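Local coordinates for tailspike protein (Acinetobacter phage vB_ApiP_P1, PDB 6E1R) that probably binds and cleaves the capsular polysaccharide of its Acinetobacter host, as tailspike depolymerases of such phages do, through a trimeric beta-helical shaft, at residues Ala96-Val101 and Thr121-Asp126; Thr80-Gly85 and Val113-Arg118; Pro151-Lys156 and Thr180-Thr185; Leu117-Thr122 and Arg142-Thr147. All coordinates share one frame; numbering follows the deposited sequence.

Interaction 1 of 4, residues Ala96-Val101 and Thr121-Asp126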
loop_
_atom_site.group_PDB
_atom_site.type_symbol
_atom_site.label_atom_id
_atom_site.label_comp_id
_atom_site.label_asym_id
_atom_site.label_seq_id
_atom_site.Cartn_x
_atom_site.Cartn_y
_atom_site.Cartn_z
ATOM N N ALA A 96 -38.954 19.225 2.880
ATOM C CA ALA A 96 -39.190 17.879 2.376
ATOM C C ALA A 96 -38.006 16.969 2.670
ATOM O O ALA A 96 -38.187 15.806 3.052
ATOM C CB ALA A 96 -39.477 17.920 0.877
ATOM N N LEU A 97 -36.783 17.480 2.502
ATOM C CA LEU A 97 -35.606 16.672 2.798
ATOM C C LEU A 97 -35.520 16.361 4.286
ATOM O O LEU A 97 -35.179 15.236 4.671
ATOM C CB LEU A 97 -34.341 17.387 2.322
ATOM C CG LEU A 97 -33.023 16.627 2.488
ATOM C CD1 LEU A 97 -33.054 15.308 1.731
ATOM C CD2 LEU A 97 -31.848 17.479 2.035
ATOM N N ASP A 98 -35.848 17.337 5.137
ATOM C CA ASP A 98 -35.822 17.107 6.579
ATOM C C ASP A 98 -36.775 15.987 6.974
ATOM O O ASP A 98 -36.420 15.113 7.775
ATOM C CB ASP A 98 -36.164 18.398 7.323
ATOM C CG ASP A 98 -36.026 18.259 8.827
ATOM O OD1 ASP A 98 -34.900 18.005 9.302
ATOM O OD2 ASP A 98 -37.044 18.410 9.534
ATOM N N LEU A 99 -37.988 15.992 6.416
ATOM C CA LEU A 99 -38.921 14.901 6.674
ATOM C C LEU A 99 -38.406 13.583 6.111
ATOM O O LEU A 99 -38.685 12.518 6.670
ATOM C CB LEU A 99 -40.290 15.241 6.085
ATOM C CG LEU A 99 -41.413 14.220 6.266
ATOM C CD1 LEU A 99 -41.597 13.876 7.733
ATOM C CD2 LEU A 99 -42.703 14.762 5.674
ATOM N N ALA A 100 -37.642 13.635 5.018
ATOM C CA ALA A 100 -37.117 12.414 4.418
ATOM C C ALA A 100 -36.061 11.766 5.308
ATOM O O ALA A 100 -36.103 10.554 5.551
ATOM C CB ALA A 100 -36.549 12.718 3.031
ATOM N N VAL A 101 -35.107 12.560 5.806
ATOM C CA VAL A 101 -34.072 12.019 6.686
ATOM C C VAL A 101 -34.688 11.511 7.982
ATOM O O VAL A 101 -34.306 10.451 8.495
ATOM C CB VAL A 101 -32.986 13.078 6.960
ATOM C CG1 VAL A 101 -31.762 12.432 7.582
ATOM C CG2 VAL A 101 -32.612 13.821 5.690
ATOM N N THR A 121 -32.418 25.781 3.512
ATOM C CA THR A 121 -32.294 25.561 4.944
ATOM C C THR A 121 -31.576 24.240 5.180
ATOM O O THR A 121 -31.783 23.272 4.442
ATOM C CB THR A 121 -33.676 25.548 5.616
ATOM O OG1 THR A 121 -34.328 26.804 5.387
ATOM C CG2 THR A 121 -33.558 25.311 7.115
ATOM N N THR A 122 -30.728 24.210 6.205
ATOM C CA THR A 122 -29.912 23.036 6.465
ATOM C C THR A 122 -30.775 21.860 6.914
ATOM O O THR A 122 -31.921 22.015 7.346
ATOM C CB THR A 122 -28.853 23.333 7.528
ATOM O OG1 THR A 122 -27.953 22.222 7.625
ATOM C CG2 THR A 122 -29.502 23.572 8.883
ATOM N N THR A 123 -30.199 20.667 6.804
ATOM C CA THR A 123 -30.827 19.433 7.256
ATOM C C THR A 123 -29.863 18.708 8.180
ATOM O O THR A 123 -28.789 18.279 7.744
ATOM C CB THR A 123 -31.208 18.539 6.073
ATOM O OG1 THR A 123 -31.477 19.348 4.919
ATOM C CG2 THR A 123 -32.414 17.696 6.408
ATOM N N GLU A 124 -30.242 18.573 9.447
ATOM C CA GLU A 124 -29.374 17.907 10.407
ATOM C C GLU A 124 -29.241 16.430 10.058
ATOM O O GLU A 124 -30.225 15.758 9.738
ATOM C CB GLU A 124 -29.917 18.079 11.825
ATOM C CG GLU A 124 -29.839 19.511 12.334
ATOM C CD GLU A 124 -30.080 19.619 13.826
ATOM O OE1 GLU A 124 -30.505 18.616 14.437
ATOM O OE2 GLU A 124 -29.845 20.708 14.390
ATOM N N LEU A 125 -28.012 15.927 10.125
ATOM C CA LEU A 125 -27.716 14.551 9.736
ATOM C C LEU A 125 -28.131 13.637 10.880
ATOM O O LEU A 125 -27.449 13.553 11.906
ATOM C CB LEU A 125 -26.237 14.405 9.392
ATOM C CG LEU A 125 -25.702 13.120 8.746
ATOM C CD1 LEU A 125 -24.393 13.424 8.038
ATOM C CD2 LEU A 125 -25.499 11.993 9.744
ATOM N N ASP A 126 -29.258 12.953 10.711
ATOM C CA ASP A 126 -29.670 11.945 11.676
ATOM C C ASP A 126 -28.751 10.733 11.599
ATOM O O ASP A 126 -28.183 10.418 10.549
ATOM C CB ASP A 126 -31.113 11.511 11.423
ATOM C CG ASP A 126 -32.110 12.614 11.697
ATOM O OD1 ASP A 126 -31.765 13.565 12.431
ATOM O OD2 ASP A 126 -33.241 12.529 11.178
HETATM O O HOH W 1 -33.098 15.973 10.286
#
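Thr123 presses its side chain against the helix that carries Leu97, Asp98 and Val101, and has more surface covered than any other residue of the two segments. Its CG2, anti to the backbone N, enters between the three helical residues: the methyl lies 3.5 Å from Asp98 CA and 3.9 Å from Val101 CG2. The other branch faces Leu97, whose CD2 approaches Thr123 OG1 to 3.5 Å, the two side chains crossing at about a right angle. That hydroxyl also makes a weak hydrogen bond to the carbonyl of Ile152.

One turn along the helix, Val101 is the next largest contributor. Its two methyls divide the work, CG2 meeting Thr123 while CG1, anti to the backbone N (chi1 -166°), turns to Asp126. Asp126 OD2 lies 3.9 Å from Val101 CG1 and 3.6 Å from Val101 O, and has a weak hydrogen bond with Thr105, while OD1 forms a salt bridge with Lys156.

No direct hydrogen bond joins the two segments. At the polar margin a water sits 2.9 Å from both Asp98 OD1 and Glu124 O, in donating geometry to each, although more acceptors surround it than it has protons to give. It can thus bridge a carboxylate and a carbonyl that have no direct bond.

Helix 94-106 thus lies against strand 123-124, at the N-terminal end of the stacked parallel strands, consistent with the helical cap that commonly closes the hydrophobic core of a right-handed parallel beta-helix.

Interaction 2 of 4, residues Thr80-Gly85 and Val113-Arg118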
loop_
_atom_site.group_PDB
_atom_site.type_symbol
_atom_site.label_atom_id
_atom_site.label_comp_id
_atom_site.label_asym_id
_atom_site.label_seq_id
_atom_site.Cartn_x
_atom_site.Cartn_y
_atom_site.Cartn_z
ATOM N N THR A 80 -38.558 7.357 -1.282
ATOM C CA THR A 80 -38.017 8.420 -2.114
ATOM C C THR A 80 -38.328 9.769 -1.483
ATOM O O THR A 80 -39.316 9.917 -0.757
ATOM C CB THR A 80 -38.590 8.380 -3.541
ATOM O OG1 THR A 80 -40.004 8.607 -3.500
ATOM C CG2 THR A 80 -38.324 7.029 -4.185
ATOM N N VAL A 81 -37.468 10.753 -1.760
ATOM C CA VAL A 81 -37.701 12.097 -1.235
ATOM C C VAL A 81 -38.967 12.691 -1.842
ATOM O O VAL A 81 -39.625 13.533 -1.218
ATOM C CB VAL A 81 -36.472 13.005 -1.467
ATOM C CG1 VAL A 81 -35.181 12.227 -1.272
ATOM C CG2 VAL A 81 -36.512 13.655 -2.844
ATOM N N SER A 82 -39.333 12.266 -3.054
ATOM C CA SER A 82 -40.577 12.735 -3.654
ATOM C C SER A 82 -41.785 12.270 -2.859
ATOM O O SER A 82 -42.787 12.988 -2.773
ATOM C CB SER A 82 -40.687 12.246 -5.099
ATOM O OG SER A 82 -39.655 12.785 -5.905
ATOM N N ALA A 83 -41.709 11.079 -2.266
ATOM C CA ALA A 83 -42.780 10.582 -1.413
ATOM C C ALA A 83 -42.843 11.284 -0.063
ATOM O O ALA A 83 -43.736 10.969 0.732
ATOM C CB ALA A 83 -42.620 9.074 -1.205
ATOM N N CYS A 84 -41.934 12.216 0.221
ATOM C CA CYS A 84 -41.939 12.953 1.477
ATOM C C CYS A 84 -42.287 14.426 1.296
ATOM O O CYS A 84 -42.095 15.215 2.227
ATOM C CB CYS A 84 -40.586 12.814 2.177
ATOM S SG CYS A 84 -40.134 11.112 2.587
ATOM N N GLY A 85 -42.786 14.816 0.127
ATOM C CA GLY A 85 -43.200 16.183 -0.110
ATOM C C GLY A 85 -42.306 16.999 -1.021
ATOM O O GLY A 85 -42.535 18.207 -1.156
ATOM N N VAL A 113 -32.844 9.721 -3.554
ATOM C CA VAL A 113 -33.132 11.021 -4.145
ATOM C C VAL A 113 -33.359 10.788 -5.633
ATOM O O VAL A 113 -32.429 10.442 -6.368
ATOM C CB VAL A 113 -31.996 12.022 -3.898
ATOM C CG1 VAL A 113 -32.424 13.422 -4.307
ATOM C CG2 VAL A 113 -31.573 11.993 -2.440
ATOM N N ASP A 114 -34.598 10.980 -6.080
ATOM C CA ASP A 114 -34.992 10.647 -7.442
ATOM C C ASP A 114 -35.005 11.844 -8.383
ATOM O O ASP A 114 -35.155 11.652 -9.595
ATOM C CB ASP A 114 -36.364 9.960 -7.436
ATOM C CG ASP A 114 -37.366 10.669 -6.550
ATOM O OD1 ASP A 114 -36.937 11.409 -5.640
ATOM O OD2 ASP A 114 -38.583 10.468 -6.753
ATOM N N PHE A 115 -34.862 13.063 -7.867
ATOM C CA PHE A 115 -34.659 14.229 -8.715
ATOM C C PHE A 115 -33.806 15.234 -7.956
ATOM O O PHE A 115 -33.708 15.190 -6.726
ATOM C CB PHE A 115 -35.989 14.853 -9.165
ATOM C CG PHE A 115 -36.710 15.609 -8.084
ATOM C CD1 PHE A 115 -37.529 14.948 -7.184
ATOM C CD2 PHE A 115 -36.589 16.985 -7.984
ATOM C CE1 PHE A 115 -38.201 15.643 -6.196
ATOM C CE2 PHE A 115 -37.256 17.686 -6.997
ATOM C CZ PHE A 115 -38.064 17.014 -6.103
ATOM N N ASP A 116 -33.186 16.145 -8.704
ATOM C CA ASP A 116 -32.244 17.082 -8.107
ATOM C C ASP A 116 -32.969 18.035 -7.167
ATOM O O ASP A 116 -33.967 18.658 -7.542
ATOM C CB ASP A 116 -31.501 17.861 -9.192
ATOM C CG ASP A 116 -30.641 16.966 -10.067
ATOM O OD1 ASP A 116 -30.253 15.873 -9.603
ATOM O OD2 ASP A 116 -30.352 17.356 -11.218
ATOM N N LEU A 117 -32.457 18.155 -5.947
ATOM C CA LEU A 117 -33.071 18.980 -4.920
ATOM C C LEU A 117 -32.358 20.321 -4.804
ATOM O O LEU A 117 -31.165 20.445 -5.095
ATOM C CB LEU A 117 -33.047 18.262 -3.569
ATOM C CG LEU A 117 -33.756 16.907 -3.519
ATOM C CD1 LEU A 117 -33.736 16.341 -2.109
ATOM C CD2 LEU A 117 -35.180 17.030 -4.031
ATOM N N ARG A 118 -33.111 21.329 -4.370
ATOM C CA ARG A 118 -32.584 22.658 -4.092
ATOM C C ARG A 118 -33.083 23.079 -2.719
ATOM O O ARG A 118 -34.294 23.084 -2.473
ATOM C CB ARG A 118 -33.030 23.658 -5.164
ATOM C CG ARG A 118 -32.608 23.273 -6.574
ATOM C CD ARG A 118 -33.033 24.317 -7.593
ATOM N NE ARG A 118 -32.234 25.534 -7.506
ATOM C CZ ARG A 118 -31.057 25.696 -8.102
ATOM N NH1 ARG A 118 -30.537 24.715 -8.828
ATOM N NH2 ARG A 118 -30.397 26.838 -7.970
#
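Val81 fills the centre of the contact by sending its two methyls to different residues of 113-118. CG1 rests 3.8 Å from Val113 CG2, while CG2 meets Leu117 tip to tip, 3.8 Å from its CD2. The same Val81 CG2 comes to 4.2 Å from Phe115 CE1, approaching the ring obliquely. Leu117 CD2 in turn lies over one face of that ring, displaced toward the rim, so Val81, Leu117 and Phe115 touch one another.

The polar edge begins at Ser82. Its hydroxyl reaches the edge of the Phe115 ring in plane, and donates a hydrogen bond of 2.7 Å from Ser82 OG to Asp114 OD2. The donor sits on the syn side of the oxygen, 29° out of the carboxylate plane. Next to it, Thr80 OG1 accepts from Ala83 N at 3.2 Å, an ST motif at the start of the 3-10 turn at 82-83.

Met46 packs on both Ser82 and Asp114, and His93 meets the Phe115 ring edge-to-face. Beyond Leu117 stands Leu97 of helix 94-106, so the contact ties the turn after strand 79-80 to the corner between strands 111-113 and 117-119, beside that helix.

Interaction 3 of 4, residues Pro151-Lys156 and Thr180-Thr185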
loop_
_atom_site.group_PDB
_atom_site.type_symbol
_atom_site.label_atom_id
_atom_site.label_comp_id
_atom_site.label_asym_id
_atom_site.label_seq_id
_atom_site.Cartn_x
_atom_site.Cartn_y
_atom_site.Cartn_z
ATOM N N PRO A 151 -24.835 25.169 5.168
ATOM C CA PRO A 151 -24.464 23.768 4.929
ATOM C C PRO A 151 -25.681 22.955 4.511
ATOM O O PRO A 151 -26.752 23.063 5.111
ATOM C CB PRO A 151 -23.913 23.309 6.283
ATOM C CG PRO A 151 -24.548 24.227 7.277
ATOM C CD PRO A 151 -24.666 25.551 6.580
ATOM N N ILE A 152 -25.511 22.146 3.462
ATOM C CA ILE A 152 -26.599 21.285 3.003
ATOM C C ILE A 152 -27.003 20.314 4.106
ATOM O O ILE A 152 -28.191 20.120 4.386
ATOM C CB ILE A 152 -26.189 20.544 1.718
ATOM C CG1 ILE A 152 -26.028 21.535 0.564
ATOM C CG2 ILE A 152 -27.203 19.466 1.373
ATOM C CD1 ILE A 152 -25.606 20.892 -0.737
ATOM N N PHE A 153 -26.017 19.700 4.753
ATOM C CA PHE A 153 -26.239 18.848 5.911
ATOM C C PHE A 153 -25.480 19.409 7.102
ATOM O O PHE A 153 -24.370 19.932 6.954
ATOM C CB PHE A 153 -25.808 17.400 5.644
ATOM C CG PHE A 153 -26.729 16.653 4.721
ATOM C CD1 PHE A 153 -27.910 16.108 5.196
ATOM C CD2 PHE A 153 -26.412 16.489 3.382
ATOM C CE1 PHE A 153 -28.761 15.417 4.355
ATOM C CE2 PHE A 153 -27.259 15.800 2.535
ATOM C CZ PHE A 153 -28.435 15.262 3.021
ATOM N N THR A 154 -26.083 19.301 8.281
ATOM C CA THR A 154 -25.491 19.786 9.521
ATOM C C THR A 154 -25.205 18.598 10.429
ATOM O O THR A 154 -26.129 17.888 10.839
ATOM C CB THR A 154 -26.413 20.787 10.218
ATOM O OG1 THR A 154 -26.439 22.012 9.473
ATOM C CG2 THR A 154 -25.930 21.064 11.629
ATOM N N VAL A 155 -23.929 18.383 10.732
ATOM C CA VAL A 155 -23.523 17.294 11.612
ATOM C C VAL A 155 -23.843 17.678 13.050
ATOM O O VAL A 155 -23.486 18.769 13.510
ATOM C CB VAL A 155 -22.030 16.982 11.434
ATOM C CG1 VAL A 155 -21.622 15.824 12.327
ATOM C CG2 VAL A 155 -21.728 16.670 9.977
ATOM N N LYS A 156 -24.516 16.781 13.765
ATOM C CA LYS A 156 -24.921 17.054 15.133
ATOM C C LYS A 156 -23.723 16.990 16.078
ATOM O O LYS A 156 -22.672 16.424 15.762
ATOM C CB LYS A 156 -25.989 16.058 15.580
ATOM C CG LYS A 156 -27.257 16.081 14.744
ATOM C CD LYS A 156 -28.205 14.974 15.170
ATOM C CE LYS A 156 -29.508 15.033 14.395
ATOM N NZ LYS A 156 -30.458 13.980 14.847
ATOM N N THR A 180 -21.800 24.770 1.831
ATOM C CA THR A 180 -20.965 23.580 1.890
ATOM C C THR A 180 -21.882 22.372 1.993
ATOM O O THR A 180 -23.066 22.498 2.314
ATOM C CB THR A 180 -19.987 23.622 3.073
ATOM O OG1 THR A 180 -19.198 22.426 3.084
ATOM C CG2 THR A 180 -20.737 23.736 4.388
ATOM N N ALA A 181 -21.322 21.196 1.717
ATOM C CA ALA A 181 -22.114 19.977 1.825
ATOM C C ALA A 181 -22.319 19.555 3.274
ATOM O O ALA A 181 -23.379 19.018 3.613
ATOM C CB ALA A 181 -21.454 18.844 1.037
ATOM N N PHE A 182 -21.330 19.790 4.137
ATOM C CA PHE A 182 -21.406 19.384 5.533
ATOM C C PHE A 182 -20.720 20.418 6.413
ATOM O O PHE A 182 -19.702 20.999 6.026
ATOM C CB PHE A 182 -20.755 18.012 5.757
ATOM C CG PHE A 182 -21.424 16.893 5.014
ATOM C CD1 PHE A 182 -21.014 16.550 3.736
ATOM C CD2 PHE A 182 -22.459 16.183 5.594
ATOM C CE1 PHE A 182 -21.629 15.521 3.048
ATOM C CE2 PHE A 182 -23.077 15.154 4.912
ATOM C CZ PHE A 182 -22.661 14.821 3.638
ATOM N N ARG A 183 -21.284 20.636 7.598
ATOM C CA ARG A 183 -20.654 21.457 8.622
ATOM C C ARG A 183 -21.043 20.899 9.982
ATOM O O ARG A 183 -22.114 20.308 10.141
ATOM C CB ARG A 183 -21.062 22.930 8.519
ATOM C CG ARG A 183 -20.046 23.888 9.123
ATOM C CD ARG A 183 -20.455 25.339 8.930
ATOM N NE ARG A 183 -20.407 25.744 7.529
ATOM C CZ ARG A 183 -19.337 26.262 6.936
ATOM N NH1 ARG A 183 -18.216 26.433 7.622
ATOM N NH2 ARG A 183 -19.387 26.603 5.655
ATOM N N SER A 184 -20.164 21.088 10.962
ATOM C CA SER A 184 -20.343 20.519 12.289
ATOM C C SER A 184 -20.735 21.601 13.286
ATOM O O SER A 184 -20.177 22.703 13.275
ATOM C CB SER A 184 -19.066 19.820 12.767
ATOM O OG SER A 184 -18.814 18.647 12.016
ATOM N N THR A 185 -21.701 21.281 14.142
ATOM C CA THR A 185 -22.071 22.140 15.258
ATOM C C THR A 185 -21.272 21.717 16.485
ATOM O O THR A 185 -21.326 20.551 16.892
ATOM C CB THR A 185 -23.571 22.065 15.539
ATOM O OG1 THR A 185 -23.969 20.695 15.677
ATOM C CG2 THR A 185 -24.360 22.711 14.411
#
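Val155 is gripped from both its amide and its carbonyl by strand 182-184 and the residue after it. Val155 N donates to Arg183 O at 2.7 Å, and Val155 O accepts twice from Thr185, from its N at 3.1 Å and from its OG1 at 2.9 Å. Thr185 OG1 stands between its backbone N and carbonyl carbon (chi1 52°), which puts it on the carbonyl that its amide also reaches; it approaches in plane, on a lone pair. Arg183 N, bonded to Phe153 O at 3.2 Å (144°), links these bonds to the corner of both chains, where Ile152 N bonds to Thr180 O at 2.7 Å and Phe153 N reaches Ala181 O from above the carbonyl plane.

Phe153 and Phe182 pair in register, their near-parallel rings (18°) offset with little overlap; Phe182 CD2 touches Phe153 CB at 3.6 Å. On the face of Thr154 and Arg183, Pro151 CB packs diagonally on Arg183 CB at 3.6 Å, while the guanidinium forms a salt bridge with Asp209.

Backbone bonds thus fix the spacing of adjacent coils, and phenylalanine sits over phenylalanine as in the side-chain ladders of parallel beta-helices, on a face that also carries Val155 beside Ser184.

Interaction 4 of 4, residues Leu117-Thr122 and Arg142-Thr147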
loop_
_atom_site.group_PDB
_atom_site.type_symbol
_atom_site.label_atom_id
_atom_site.label_comp_id
_atom_site.label_asym_id
_atom_site.label_seq_id
_atom_site.Cartn_x
_atom_site.Cartn_y
_atom_site.Cartn_z
ATOM N N LEU A 117 -32.457 18.155 -5.947
ATOM C CA LEU A 117 -33.071 18.980 -4.920
ATOM C C LEU A 117 -32.358 20.321 -4.804
ATOM O O LEU A 117 -31.165 20.445 -5.095
ATOM C CB LEU A 117 -33.047 18.262 -3.569
ATOM C CG LEU A 117 -33.756 16.907 -3.519
ATOM C CD1 LEU A 117 -33.736 16.341 -2.109
ATOM C CD2 LEU A 117 -35.180 17.030 -4.031
ATOM N N ARG A 118 -33.111 21.329 -4.370
ATOM C CA ARG A 118 -32.584 22.658 -4.092
ATOM C C ARG A 118 -33.083 23.079 -2.719
ATOM O O ARG A 118 -34.294 23.084 -2.473
ATOM C CB ARG A 118 -33.030 23.658 -5.164
ATOM C CG ARG A 118 -32.608 23.273 -6.574
ATOM C CD ARG A 118 -33.033 24.317 -7.593
ATOM N NE ARG A 118 -32.234 25.534 -7.506
ATOM C CZ ARG A 118 -31.057 25.696 -8.102
ATOM N NH1 ARG A 118 -30.537 24.715 -8.828
ATOM N NH2 ARG A 118 -30.397 26.838 -7.970
ATOM N N VAL A 119 -32.159 23.428 -1.828
ATOM C CA VAL A 119 -32.471 23.674 -0.426
ATOM C C VAL A 119 -31.897 25.021 -0.009
ATOM O O VAL A 119 -30.802 25.403 -0.438
ATOM C CB VAL A 119 -31.942 22.544 0.488
ATOM C CG1 VAL A 119 -32.637 21.229 0.164
ATOM C CG2 VAL A 119 -30.432 22.396 0.351
ATOM N N ASN A 120 -32.646 25.744 0.824
ATOM C CA ASN A 120 -32.185 26.998 1.401
ATOM C C ASN A 120 -32.071 26.919 2.915
ATOM O O ASN A 120 -31.674 27.906 3.547
ATOM C CB ASN A 120 -33.119 28.158 1.020
ATOM C CG ASN A 120 -34.510 28.009 1.605
ATOM O OD1 ASN A 120 -34.909 26.929 2.036
ATOM N ND2 ASN A 120 -35.261 29.104 1.618
ATOM N N THR A 121 -32.418 25.781 3.512
ATOM C CA THR A 121 -32.294 25.561 4.944
ATOM C C THR A 121 -31.576 24.240 5.180
ATOM O O THR A 121 -31.783 23.272 4.442
ATOM C CB THR A 121 -33.676 25.548 5.616
ATOM O OG1 THR A 121 -34.328 26.804 5.387
ATOM C CG2 THR A 121 -33.558 25.311 7.115
ATOM N N THR A 122 -30.728 24.210 6.205
ATOM C CA THR A 122 -29.912 23.036 6.465
ATOM C C THR A 122 -30.775 21.860 6.914
ATOM O O THR A 122 -31.921 22.015 7.346
ATOM C CB THR A 122 -28.853 23.333 7.528
ATOM O OG1 THR A 122 -27.953 22.222 7.625
ATOM C CG2 THR A 122 -29.502 23.572 8.883
ATOM N N ARG A 142 -27.085 12.448 -9.358
ATOM C CA ARG A 142 -28.150 13.097 -8.602
ATOM C C ARG A 142 -27.565 14.165 -7.686
ATOM O O ARG A 142 -26.729 13.867 -6.828
ATOM C CB ARG A 142 -28.920 12.053 -7.796
ATOM C CG ARG A 142 -30.056 12.611 -6.966
ATOM C CD ARG A 142 -31.192 13.126 -7.838
ATOM N NE ARG A 142 -31.715 12.105 -8.744
ATOM C CZ ARG A 142 -31.678 12.193 -10.070
ATOM N NH1 ARG A 142 -31.153 13.262 -10.653
ATOM N NH2 ARG A 142 -32.175 11.216 -10.817
ATOM N N SER A 143 -28.002 15.407 -7.871
ATOM C CA SER A 143 -27.380 16.556 -7.231
ATOM C C SER A 143 -28.299 17.183 -6.190
ATOM O O SER A 143 -29.526 17.097 -6.281
ATOM C CB SER A 143 -26.987 17.614 -8.268
ATOM O OG SER A 143 -28.132 18.254 -8.803
ATOM N N ILE A 144 -27.679 17.815 -5.195
ATOM C CA ILE A 144 -28.369 18.621 -4.194
ATOM C C ILE A 144 -27.684 19.980 -4.164
ATOM O O ILE A 144 -26.493 20.070 -3.844
ATOM C CB ILE A 144 -28.342 17.975 -2.797
ATOM C CG1 ILE A 144 -28.985 16.588 -2.827
ATOM C CG2 ILE A 144 -29.046 18.869 -1.787
ATOM C CD1 ILE A 144 -29.121 15.949 -1.459
ATOM N N THR A 145 -28.430 21.031 -4.489
ATOM C CA THR A 145 -27.894 22.382 -4.586
ATOM C C THR A 145 -28.346 23.214 -3.393
ATOM O O THR A 145 -29.511 23.154 -2.986
ATOM C CB THR A 145 -28.338 23.054 -5.891
ATOM O OG1 THR A 145 -27.997 22.216 -7.001
ATOM C CG2 THR A 145 -27.654 24.403 -6.061
ATOM N N ALA A 146 -27.419 23.992 -2.839
ATOM C CA ALA A 146 -27.703 24.888 -1.724
ATOM C C ALA A 146 -27.952 26.286 -2.279
ATOM O O ALA A 146 -27.044 26.911 -2.836
ATOM C CB ALA A 146 -26.553 24.891 -0.720
ATOM N N THR A 147 -29.182 26.771 -2.126
ATOM C CA THR A 147 -29.579 28.079 -2.623
ATOM C C THR A 147 -29.297 29.202 -1.631
ATOM O O THR A 147 -29.726 30.338 -1.860
ATOM C CB THR A 147 -31.065 28.074 -2.995
ATOM O OG1 THR A 147 -31.841 27.646 -1.870
ATOM C CG2 THR A 147 -31.315 27.134 -4.166
HETATM O O HOH W 2 -29.834 20.249 -7.325
HETATM O O HOH W 3 -27.496 23.668 -9.704
#
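Leu117 and Val119 exchange four backbone hydrogen bonds with the strand 142-146 and the residue after it. Leu117 N donates to Ser143 O, Thr145 N donates to Leu117 O at 2.9 Å and almost straight (174°), Val119 N reaches Thr145 O, and Thr147 N closes the ladder on Val119 O at 2.7 Å. Thr147 OG1 adds a weak bond to that same oxygen. The strands run parallel at 18°.

Water extends the polar network. One molecule donates to Leu117 O at 2.6 Å and is also bonded to Ser143 OG and Thr145 OG1; a second links Thr145 OG1 with Arg118 NH1, the latter bond weak.

Among the side chains, Arg118 extends alongside Thr145, with Thr145 CG2 over one face of the guanidinium, 4.2 Å from CZ. The arginine chain bends at chi3 (73°), and its NE passes 3.8 Å from Thr147 CG2. On the opposite face Ile144 CG2 lies 4.4 Å from both Leu117 CB and Val119 CG2, a looser apolar layer continued by Ile152.

The pairing thus separates chemistry by face: Leu117, Val119, Ile144 and Ala146 make the apolar one, while on the face of Arg118 and Thr145 the waters and Thr145 OG1 serve the polar atoms.

In the fold
From the N terminus, interaction 2 opens first, at 80-85, and interaction 1 opens inside its loop, at 96-101. Interaction 2 closes at 113-118 before interaction 1 closes at 121-126, so the two cross; helix 94-106, which carries the first segment of interaction 1, lies inside the loop of interaction 2. Interaction 4 starts on strand 117-119, where interaction 2 ends, overlaps interaction 1 at Thr121 and Thr122, and closes at 142-147. Salt bridge Asp116-Arg142 ties interactions 2 and 4. Interaction 3 then opens at 151-156 and closes at 180-185, joined to interaction 1 by backbone bonding of Thr123 with Ile152 and to interaction 4 by Ile152 on Ala146. Together they bind helix 94-106, probably a cap, to the first stacked parallel strands.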